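Local coordinates for protein uridylate kinase (Archaeoglobus fulgidus, PDB 2IJ9) that probably catalyses the reversible transfer of a phosphate from ATP to UMP, giving UDP for pyrimidine nucleotide synthesis, as a member of the amino acid kinase family, at residues F92-E96 / L122-I127; I193-I198 / V214-A219. The protein carries 1 engineered substitution. All blocks are in the same frame, centred on the assembly; numbering follows the deposited sequence.

Contact 1: F92-E96 / L122-I127; sequences FMEAE and LLAEFI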
loop_
_atom_site.group_PDB
_atom_site.type_symbol
_atom_site.label_atom_id
_atom_site.label_comp_id
_atom_site.label_asym_id
_atom_site.label_seq_id
_atom_site.Cartn_x
_atom_site.Cartn_y
_atom_site.Cartn_z
ATOM N N PHE B 92 -10.570 25.031 -13.139
ATOM C CA PHE B 92 -9.449 25.693 -13.784
ATOM C C PHE B 92 -9.398 27.173 -13.424
ATOM O O PHE B 92 -8.320 27.734 -13.315
ATOM C CB PHE B 92 -9.503 25.518 -15.310
ATOM C CG PHE B 92 -9.685 24.091 -15.776
ATOM C CD1 PHE B 92 -8.758 23.509 -16.620
ATOM C CD2 PHE B 92 -10.797 23.343 -15.401
ATOM C CE1 PHE B 92 -8.906 22.208 -17.064
ATOM C CE2 PHE B 92 -10.943 22.039 -15.835
ATOM C CZ PHE B 92 -9.993 21.473 -16.678
ATOM N N MET B 93 -10.556 27.812 -13.257
ATOM C CA MET B 93 -10.586 29.235 -12.916
ATOM C C MET B 93 -9.864 29.417 -11.594
ATOM O O MET B 93 -8.930 30.209 -11.515
ATOM C CB MET B 93 -12.013 29.769 -12.848
ATOM C CG MET B 93 -12.680 29.914 -14.197
ATOM S SD MET B 93 -14.358 29.250 -14.211
ATOM C CE MET B 93 -14.629 29.068 -15.966
ATOM N N GLU B 94 -10.269 28.642 -10.582
ATOM C CA GLU B 94 -9.520 28.528 -9.325
ATOM C C GLU B 94 -8.030 28.270 -9.573
ATOM O O GLU B 94 -7.178 28.939 -8.992
ATOM C CB GLU B 94 -10.065 27.405 -8.441
ATOM C CG GLU B 94 -11.293 27.739 -7.627
ATOM C CD GLU B 94 -11.591 26.694 -6.549
ATOM O OE1 GLU B 94 -12.753 26.612 -6.102
ATOM O OE2 GLU B 94 -10.671 25.960 -6.136
ATOM N N ALA B 95 -7.731 27.306 -10.446
ATOM C CA ALA B 95 -6.348 26.934 -10.764
ATOM C C ALA B 95 -5.563 28.094 -11.329
ATOM O O ALA B 95 -4.393 28.269 -10.990
ATOM C CB ALA B 95 -6.310 25.771 -11.724
ATOM N N GLU B 96 -6.213 28.889 -12.178
ATOM C CA GLU B 96 -5.566 30.043 -12.763
ATOM C C GLU B 96 -5.535 31.183 -11.761
ATOM O O GLU B 96 -4.539 31.883 -11.655
ATOM C CB GLU B 96 -6.228 30.467 -14.071
ATOM C CG GLU B 96 -5.272 31.243 -14.974
ATOM C CD GLU B 96 -5.967 32.048 -16.066
ATOM O OE1 GLU B 96 -7.138 31.753 -16.397
ATOM O OE2 GLU B 96 -5.329 32.985 -16.596
ATOM N N LEU B 122 -6.798 19.915 -21.513
ATOM C CA LEU B 122 -7.770 20.986 -21.287
ATOM C C LEU B 122 -7.189 22.184 -20.511
ATOM O O LEU B 122 -7.314 23.322 -20.953
ATOM C CB LEU B 122 -8.993 20.422 -20.575
ATOM C CG LEU B 122 -9.766 19.382 -21.395
ATOM C CD1 LEU B 122 -10.493 18.400 -20.489
ATOM C CD2 LEU B 122 -10.730 20.033 -22.362
ATOM N N LEU B 123 -6.538 21.917 -19.378
ATOM C CA LEU B 123 -5.905 22.957 -18.564
ATOM C C LEU B 123 -4.856 23.755 -19.312
ATOM O O LEU B 123 -4.808 24.977 -19.202
ATOM C CB LEU B 123 -5.292 22.368 -17.295
ATOM C CG LEU B 123 -4.686 23.405 -16.344
ATOM C CD1 LEU B 123 -5.730 24.427 -15.943
ATOM C CD2 LEU B 123 -4.064 22.755 -15.103
ATOM N N ALA B 124 -4.020 23.057 -20.065
ATOM C CA ALA B 124 -3.007 23.696 -20.892
ATOM C C ALA B 124 -3.625 24.722 -21.842
ATOM O O ALA B 124 -3.192 25.877 -21.912
ATOM C CB ALA B 124 -2.239 22.635 -21.679
ATOM N N GLU B 125 -4.640 24.270 -22.568
ATOM C CA GLU B 125 -5.372 25.084 -23.528
ATOM C C GLU B 125 -5.996 26.297 -22.845
ATOM O O GLU B 125 -5.726 27.417 -23.245
ATOM C CB GLU B 125 -6.428 24.215 -24.200
ATOM C CG GLU B 125 -7.236 24.864 -25.289
ATOM C CD GLU B 125 -8.423 23.998 -25.682
ATOM O OE1 GLU B 125 -9.248 23.696 -24.788
ATOM O OE2 GLU B 125 -8.528 23.611 -26.871
ATOM N N PHE B 126 -6.803 26.049 -21.808
ATOM C CA PHE B 126 -7.455 27.068 -20.960
ATOM C C PHE B 126 -6.539 28.203 -20.563
ATOM O O PHE B 126 -6.895 29.370 -20.701
ATOM C CB PHE B 126 -7.952 26.400 -19.686
ATOM C CG PHE B 126 -8.834 27.262 -18.831
ATOM C CD1 PHE B 126 -10.193 27.375 -19.104
ATOM C CD2 PHE B 126 -8.325 27.908 -17.715
ATOM C CE1 PHE B 126 -11.016 28.149 -18.302
ATOM C CE2 PHE B 126 -9.147 28.681 -16.906
ATOM C CZ PHE B 126 -10.494 28.798 -17.200
ATOM N N ILE B 127 -5.355 27.862 -20.075
ATOM C CA ILE B 127 -4.427 28.872 -19.599
ATOM C C ILE B 127 -3.387 29.268 -20.632
ATOM O O ILE B 127 -2.467 30.016 -20.305
ATOM C CB ILE B 127 -3.702 28.398 -18.345
ATOM C CG1 ILE B 127 -2.824 27.179 -18.684
ATOM C CG2 ILE B 127 -4.722 28.091 -17.258
ATOM C CD1 ILE B 127 -1.581 26.993 -17.823
#
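Phe92 and Leu123 lie where helix 92-96 comes close to helix 122-126, their CA atoms 6.5 Å apart, and the two short axes cross at -59° with 10.8 Å between them at closest approach. The backbones separate little along the contact, for at the other end Glu96 and Ile127, the latter just past the last helical turn, face each other at a CA-to-CA distance of 7.0 Å. No hydrogen bond joins the segments, and packing is mainly apolar. Phe92 has the largest share. Its CB sits over one face of the Phe126 ring, 3.7 Å from the ring centroid, and its own ring turns an edge toward that same face, an edge-to-face pair with centroids 5.5 Å apart and planes at 52°. The Phe92 ring, its CG beside the backbone N, also reaches Leu122 and Leu123: CE1 lies 3.9 Å from Leu122 CB, while CD1 packs against the CD1 methyl of Leu123. Both helices belong to the alpha/beta/alpha sandwich of the amino acid kinase fold, and Leu123 and Ile127 pass from this interface onto Phe36 of the central sheet. Phe92 further meets Phe111 and Thr110, two residues of the predicted UMP site, so the helix pair borders the probable nucleotide pocket. Phe126 reaches across because its CG stands anti to the backbone N (chi1 -170°), which lays the ring between the helices. Met93 CG touches the rim of this ring, 3.9 Å from Phe126 CZ. From the next turn, Glu96 brings OE1 to 3.7 Å from Phe126 CE2, its carboxylate plane nearly perpendicular to the ring, and the aliphatic CG of Glu96 packs against Ile127 CG2.

Contact 2: I193-I198 / V214-A219; sequences IKTYVI and VGTVIA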
loop_
_atom_site.group_PDB
_atom_site.type_symbol
_atom_site.label_atom_id
_atom_site.label_comp_id
_atom_site.label_asym_id
_atom_site.label_seq_id
_atom_site.Cartn_x
_atom_site.Cartn_y
_atom_site.Cartn_z
ATOM N N ILE B 193 -0.406 23.175 -28.717
ATOM C CA ILE B 193 0.572 23.344 -27.640
ATOM C C ILE B 193 1.624 22.220 -27.653
ATOM O O ILE B 193 1.277 21.024 -27.666
ATOM C CB ILE B 193 -0.133 23.406 -26.260
ATOM C CG1 ILE B 193 -1.107 24.579 -26.223
ATOM C CG2 ILE B 193 0.874 23.543 -25.123
ATOM C CD1 ILE B 193 -1.846 24.715 -24.913
ATOM N N LYS B 194 2.901 22.617 -27.653
ATOM C CA LYS B 194 4.024 21.676 -27.668
ATOM C C LYS B 194 3.932 20.690 -26.512
ATOM O O LYS B 194 4.036 21.071 -25.339
ATOM C CB LYS B 194 5.361 22.414 -27.609
ATOM C CG LYS B 194 6.575 21.548 -27.937
ATOM C CD LYS B 194 7.775 21.992 -27.107
ATOM C CE LYS B 194 9.106 21.486 -27.670
ATOM N NZ LYS B 194 9.673 22.388 -28.715
ATOM N N THR B 195 3.737 19.422 -26.870
ATOM C CA THR B 195 3.538 18.348 -25.903
ATOM C C THR B 195 4.740 17.395 -25.817
ATOM O O THR B 195 5.513 17.249 -26.763
ATOM C CB THR B 195 2.212 17.592 -26.193
ATOM O OG1 THR B 195 1.130 18.529 -26.132
ATOM C CG2 THR B 195 1.948 16.492 -25.167
ATOM N N TYR B 196 4.910 16.793 -24.652
ATOM C CA TYR B 196 5.860 15.726 -24.446
ATOM C C TYR B 196 5.094 14.520 -23.915
ATOM O O TYR B 196 4.108 14.666 -23.180
ATOM C CB TYR B 196 6.923 16.155 -23.441
ATOM C CG TYR B 196 7.993 17.032 -24.036
ATOM C CD1 TYR B 196 7.773 18.389 -24.244
ATOM C CD2 TYR B 196 9.231 16.501 -24.392
ATOM C CE1 TYR B 196 8.757 19.195 -24.787
ATOM C CE2 TYR B 196 10.225 17.298 -24.936
ATOM C CZ TYR B 196 9.984 18.644 -25.132
ATOM O OH TYR B 196 10.972 19.436 -25.677
ATOM N N VAL B 197 5.529 13.331 -24.321
ATOM C CA VAL B 197 5.033 12.085 -23.751
ATOM C C VAL B 197 6.253 11.307 -23.258
ATOM O O VAL B 197 7.076 10.861 -24.065
ATOM C CB VAL B 197 4.249 11.271 -24.795
ATOM C CG1 VAL B 197 3.951 9.868 -24.256
ATOM C CG2 VAL B 197 2.957 12.006 -25.161
ATOM N N ILE B 198 6.406 11.178 -21.944
ATOM C CA ILE B 198 7.689 10.726 -21.425
ATOM C C ILE B 198 7.601 9.736 -20.269
ATOM O O ILE B 198 6.568 9.624 -19.614
ATOM C CB ILE B 198 8.592 11.921 -21.029
ATOM C CG1 ILE B 198 7.927 12.761 -19.933
ATOM C CG2 ILE B 198 8.951 12.745 -22.274
ATOM C CD1 ILE B 198 8.901 13.637 -19.151
ATOM N N VAL B 214 13.389 14.173 -25.423
ATOM C CA VAL B 214 12.898 13.131 -24.522
ATOM C C VAL B 214 11.614 12.551 -25.105
ATOM O O VAL B 214 10.877 13.224 -25.835
ATOM C CB VAL B 214 12.679 13.620 -23.056
ATOM C CG1 VAL B 214 13.909 13.371 -22.226
ATOM C CG2 VAL B 214 12.329 15.088 -23.023
ATOM N N GLY B 215 11.392 11.284 -24.799
ATOM C CA GLY B 215 10.244 10.533 -25.264
ATOM C C GLY B 215 9.774 10.853 -26.660
ATOM O O GLY B 215 10.495 10.689 -27.641
ATOM N N THR B 216 8.547 11.326 -26.730
ATOM C CA THR B 216 7.939 11.704 -27.979
ATOM C C THR B 216 7.568 13.174 -27.864
ATOM O O THR B 216 6.740 13.557 -27.019
ATOM C CB THR B 216 6.670 10.863 -28.226
ATOM O OG1 THR B 216 7.033 9.473 -28.326
ATOM C CG2 THR B 216 5.927 11.331 -29.504
ATOM N N VAL B 217 8.203 14.001 -28.691
ATOM C CA VAL B 217 7.838 15.412 -28.749
ATOM C C VAL B 217 6.713 15.549 -29.768
ATOM O O VAL B 217 6.706 14.862 -30.787
ATOM C CB VAL B 217 9.026 16.326 -29.098
ATOM C CG1 VAL B 217 8.685 17.780 -28.766
ATOM C CG2 VAL B 217 10.290 15.888 -28.349
ATOM N N ILE B 218 5.729 16.388 -29.460
ATOM C CA ILE B 218 4.610 16.605 -30.364
ATOM C C ILE B 218 4.416 18.111 -30.532
ATOM O O ILE B 218 4.237 18.829 -29.540
ATOM C CB ILE B 218 3.314 15.901 -29.868
ATOM C CG1 ILE B 218 3.628 14.459 -29.449
ATOM C CG2 ILE B 218 2.213 15.956 -30.941
ATOM C CD1 ILE B 218 2.440 13.541 -29.389
ATOM N N ALA B 219 4.490 18.583 -31.782
ATOM C CA ALA B 219 4.379 20.018 -32.107
ATOM C C ALA B 219 3.874 20.273 -33.528
ATOM O O ALA B 219 4.041 19.442 -34.419
ATOM C CB ALA B 219 5.714 20.731 -31.881
#
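The carbonyl oxygen of Ile218 accepts a hydrogen bond from the Thr195 amide (Thr195 N to Ile218 O 2.8 Å), with an N-H...O angle of 163°, and also receives a CA-H...O contact from Lys194. The return bond, from Ile218 N to Thr195 O, is equally short at 2.8 Å. A second reciprocal pair follows, Val197 N to Thr216 O at 3.0 Å and Thr216 N to Val197 O at 3.1 Å. Strands 195-198 and 216-218 therefore run antiparallel, with Thr195-Ile218 and Val197-Thr216 as hydrogen-bonded pairs and Tyr196-Val217 as the non-hydrogen-bonded pair between them. Gly215 has a positive phi, and its CA lies close to Val197 O, where a CB would probably not fit. On the face bearing Tyr196, its ring and the side chain of Val217 lie side by side, and Val217 CG1 stands over one ring face, 4.2 Å from the centroid. Because CG of Tyr196 lies beside its backbone N (chi1 -80°), the ring also reaches the CG2 methyl of Val214, which comes from a different direction to 3.6 Å from Tyr196 CE2. Beyond the ring, Tyr196 OH bonds to Glu212 O. A serine in place of Tyr196 would probably leave Val214 and Val217 without their aromatic partner and Glu212 O without this hydroxyl. On the face of Thr195 and Val197, Thr216 OG1 bonds to Val141 N and Tyr155 O, tying the strand to the loops beyond, while Val197 touches Thr136 of the predicted ATP site. Strand 195-198 also bonds through its backbone to strand 131-136, so the chemistry implies a C-terminal strand fixed to the sheet by reciprocal backbone bonds, with apolar packing on the Tyr196 face and a hydroxyl tie through Thr216 on the other.

Overall arrangement
From the N terminus the chain first lays down strands 2-7 and 34-39, the inner part of the sheet, and then passes through helices 42-54 and 59-80 to helix 92-99. Contact 1 closes a loop of 25 residues, which includes strand 104-107, by bringing helix 117-126 back against helix 92-99. Strand 131-136 follows, and only later does contact 2 close a shorter loop of 15 residues holding helix 202-209. The two are in series, neither nested nor crossed. Their centres lie about 19 Å apart, yet they touch where Ile193 packs on Ala124 and Glu125, joining helix 117-126 to the approach to strand 195-199.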